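Local coordinates for methyl-accepting chemotaxis protein (Vibrio cholerae, PDB 6CEQ) that senses oxygen as a chemoreceptor with two heme-binding PAS domains, probably passing the signal to the chemotaxis machinery, at residues A[49-53]-A[54-58]. Numbering follows the deposited sequence.
Sequences VGKNI and DIFHK. With HEM (protoporphyrin IX containing Fe), chain D.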
loop_
_atom_site.group_PDB
_atom_site.type_symbol
_atom_site.label_atom_id
_atom_site.label_comp_id
_atom_site.label_asym_id
_atom_site.label_seq_id
_atom_site.Cartn_x
_atom_site.Cartn_y
_atom_site.Cartn_z
ATOM N N VAL A 49 1.439 -1.343 10.619
ATOM C CA VAL A 49 2.050 -2.663 10.598
ATOM C C VAL A 49 1.258 -3.588 11.510
ATOM O O VAL A 49 0.850 -3.205 12.613
ATOM C CB VAL A 49 3.529 -2.568 11.005
ATOM C CG1 VAL A 49 4.103 -3.953 11.274
ATOM C CG2 VAL A 49 4.337 -1.864 9.913
ATOM N N GLY A 50 0.971 -4.790 11.020
ATOM C CA GLY A 50 0.172 -5.740 11.757
ATOM C C GLY A 50 -1.310 -5.657 11.479
ATOM O O GLY A 50 -2.050 -6.565 11.876
ATOM N N LYS A 51 -1.767 -4.593 10.834
ATOM C CA LYS A 51 -3.162 -4.480 10.450
ATOM C C LYS A 51 -3.409 -5.206 9.133
ATOM O O LYS A 51 -2.505 -5.383 8.314
ATOM C CB LYS A 51 -3.580 -3.018 10.338
ATOM C CG LYS A 51 -3.753 -2.389 11.713
ATOM C CD LYS A 51 -4.497 -1.071 11.686
ATOM C CE LYS A 51 -4.850 -0.650 13.107
ATOM N NZ LYS A 51 -3.671 -0.806 14.006
ATOM N N ASN A 52 -4.642 -5.664 8.956
ATOM C CA ASN A 52 -5.029 -6.286 7.699
ATOM C C ASN A 52 -5.447 -5.231 6.684
ATOM O O ASN A 52 -6.205 -4.310 7.000
ATOM C CB ASN A 52 -6.166 -7.278 7.918
ATOM C CG ASN A 52 -6.343 -8.198 6.740
ATOM O OD1 ASN A 52 -6.718 -7.760 5.655
ATOM N ND2 ASN A 52 -6.055 -9.472 6.940
ATOM N N ILE A 53 -4.973 -5.384 5.441
ATOM C CA ILE A 53 -5.266 -4.389 4.416
ATOM C C ILE A 53 -6.755 -4.292 4.114
ATOM O O ILE A 53 -7.216 -3.252 3.627
ATOM C CB ILE A 53 -4.485 -4.705 3.118
ATOM C CG1 ILE A 53 -4.969 -6.023 2.508
ATOM C CG2 ILE A 53 -2.994 -4.784 3.400
ATOM C CD1 ILE A 53 -4.320 -6.356 1.146
ATOM N N ASP A 54 -7.528 -5.336 4.439
ATOM C CA ASP A 54 -8.963 -5.333 4.161
ATOM C C ASP A 54 -9.647 -4.129 4.793
ATOM O O ASP A 54 -10.625 -3.612 4.246
ATOM C CB ASP A 54 -9.605 -6.616 4.698
ATOM C CG ASP A 54 -9.177 -7.866 3.944
ATOM O OD1 ASP A 54 -8.537 -7.763 2.875
ATOM O OD2 ASP A 54 -9.464 -8.972 4.453
ATOM N N ILE A 55 -9.117 -3.649 5.920
ATOM C CA ILE A 55 -9.736 -2.547 6.654
ATOM C C ILE A 55 -9.823 -1.294 5.802
ATOM O O ILE A 55 -10.780 -0.520 5.919
ATOM C CB ILE A 55 -8.929 -2.290 7.945
ATOM C CG1 ILE A 55 -9.084 -3.458 8.920
ATOM C CG2 ILE A 55 -9.308 -0.964 8.593
ATOM C CD1 ILE A 55 -8.106 -3.398 10.082
ATOM N N PHE A 56 -8.882 -1.110 4.877
ATOM C CA PHE A 56 -8.768 0.133 4.130
ATOM C C PHE A 56 -9.377 0.053 2.745
ATOM O O PHE A 56 -9.379 1.056 2.022
ATOM C CB PHE A 56 -7.293 0.536 4.021
ATOM C CG PHE A 56 -6.599 0.618 5.346
ATOM C CD1 PHE A 56 -6.789 1.712 6.163
ATOM C CD2 PHE A 56 -5.804 -0.417 5.788
ATOM C CE1 PHE A 56 -6.159 1.792 7.387
ATOM C CE2 PHE A 56 -5.179 -0.349 7.009
ATOM C CZ PHE A 56 -5.361 0.759 7.810
ATOM N N HIS A 57 -9.903 -1.102 2.361
ATOM C CA HIS A 57 -10.392 -1.324 1.010
ATOM C C HIS A 57 -11.908 -1.445 1.031
ATOM O O HIS A 57 -12.458 -2.254 1.783
ATOM C CB HIS A 57 -9.762 -2.586 0.433
ATOM C CG HIS A 57 -8.285 -2.487 0.268
ATOM N ND1 HIS A 57 -7.449 -3.585 0.350
ATOM C CD2 HIS A 57 -7.488 -1.433 -0.025
ATOM C CE1 HIS A 57 -6.205 -3.202 0.151
ATOM N NE2 HIS A 57 -6.201 -1.901 -0.093
ATOM N N LYS A 58 -12.570 -0.665 0.179
ATOM C CA LYS A 58 -14.027 -0.620 0.202
ATOM C C LYS A 58 -14.633 -1.943 -0.249
ATOM O O LYS A 58 -15.641 -2.388 0.311
ATOM C CB LYS A 58 -14.536 0.548 -0.642
ATOM C CG LYS A 58 -13.934 0.673 -2.018
ATOM C CD LYS A 58 -14.677 1.722 -2.830
ATOM C CE LYS A 58 -13.947 2.040 -4.123
ATOM N NZ LYS A 58 -14.703 2.996 -4.977
HETATM C CHA HEM D . -6.145 0.422 -3.748
HETATM C CHB HEM D . -3.465 -3.325 -2.251
HETATM C CHC HEM D . -2.376 -0.705 1.727
HETATM C CHD HEM D . -6.409 1.848 0.889
HETATM C C1A HEM D . -5.396 -0.734 -3.731
HETATM C C2A HEM D . -5.096 -1.517 -4.863
HETATM C C3A HEM D . -4.343 -2.573 -4.453
HETATM C C4A HEM D . -4.174 -2.458 -3.060
HETATM C CMA HEM D . -3.796 -3.668 -5.331
HETATM C CAA HEM D . -5.531 -1.233 -6.278
HETATM C CBA HEM D . -7.002 -1.618 -6.446
HETATM C CGA HEM D . -7.482 -1.184 -7.806
HETATM O O1A HEM D . -6.985 -0.173 -8.352
HETATM O O2A HEM D . -8.378 -1.833 -8.390
HETATM C C1B HEM D . -2.880 -2.872 -1.060
HETATM C C2B HEM D . -1.821 -3.565 -0.414
HETATM C C3B HEM D . -1.496 -2.853 0.703
HETATM C C4B HEM D . -2.402 -1.681 0.724
HETATM C CMB HEM D . -1.178 -4.847 -0.876
HETATM C CAB HEM D . -0.453 -3.183 1.691
HETATM C CBB HEM D . 0.742 -3.599 1.283
HETATM C C1C HEM D . -3.398 0.226 1.880
HETATM C C2C HEM D . -3.537 1.145 2.932
HETATM C C3C HEM D . -4.692 1.877 2.692
HETATM C C4C HEM D . -5.255 1.391 1.480
HETATM C CMC HEM D . -2.603 1.308 4.104
HETATM C CAC HEM D . -5.232 2.957 3.537
HETATM C CBC HEM D . -4.411 3.843 4.091
HETATM C C1D HEM D . -6.605 1.708 -0.487
HETATM C C2D HEM D . -7.563 2.534 -1.231
HETATM C C3D HEM D . -7.489 2.138 -2.515
HETATM C C4D HEM D . -6.483 1.070 -2.563
HETATM C CMD HEM D . -8.455 3.611 -0.667
HETATM C CAD HEM D . -8.280 2.684 -3.674
HETATM C CBD HEM D . -9.773 2.480 -3.415
HETATM C CGD HEM D . -10.051 1.015 -3.197
HETATM O O1D HEM D . -10.452 0.614 -2.082
HETATM O O2D HEM D . -9.882 0.200 -4.131
HETATM N NA HEM D . -4.822 -1.328 -2.635
HETATM N NB HEM D . -3.191 -1.771 -0.361
HETATM N NC HEM D . -4.444 0.391 1.017
HETATM N ND HEM D . -5.997 0.859 -1.329
HETATM FE FE HEM D . -4.693 -0.400 -0.894
HETATM O O HOH W 1 -2.768 1.124 -1.594
#
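Asn52 and Ile53 meet Asp54 to His57 in a tight local turn, part of the loop between helices 33-39 and 60-68 that carries the heme ligand of this PAS domain. Three hydrogen bonds cross between 49-53 and 54-58, and His57 N to Asp54 O continues the turn. Asn52 OD1 accepts a hydrogen bond from Asp54 N at 2.8 Å, closing an Asx turn; it is nearly straight (168°), in the amide's carbonyl plane and on a lone pair. CG anti to the backbone N (chi1 -165°) carries the oxygen there. Ile55 N reaches Asn52 O at 3.2 Å and Phe56 N reaches Ile53 O at 3.0 Å, both donors above the carbonyl planes. The same Ile53 O packs 3.3 Å over one face of the His57 imidazole without hydrogen-bonding ND1, while Ile53 CD1 lies at the ring edge. His57 NE2 binds heme FE at 2.3 Å; a water oxygen lies 2.5 Å from FE, a long bond. Ile53 CG2 and Phe56 CB pack on the heme. Asp54 OD1 forms a salt bridge with Arg64, which weakly bonds Asn52 OD1. This charge probably eases the closeness of that oxygen to the Asp54 carboxylate, and the water-bound iron implies a site where oxygen could bind.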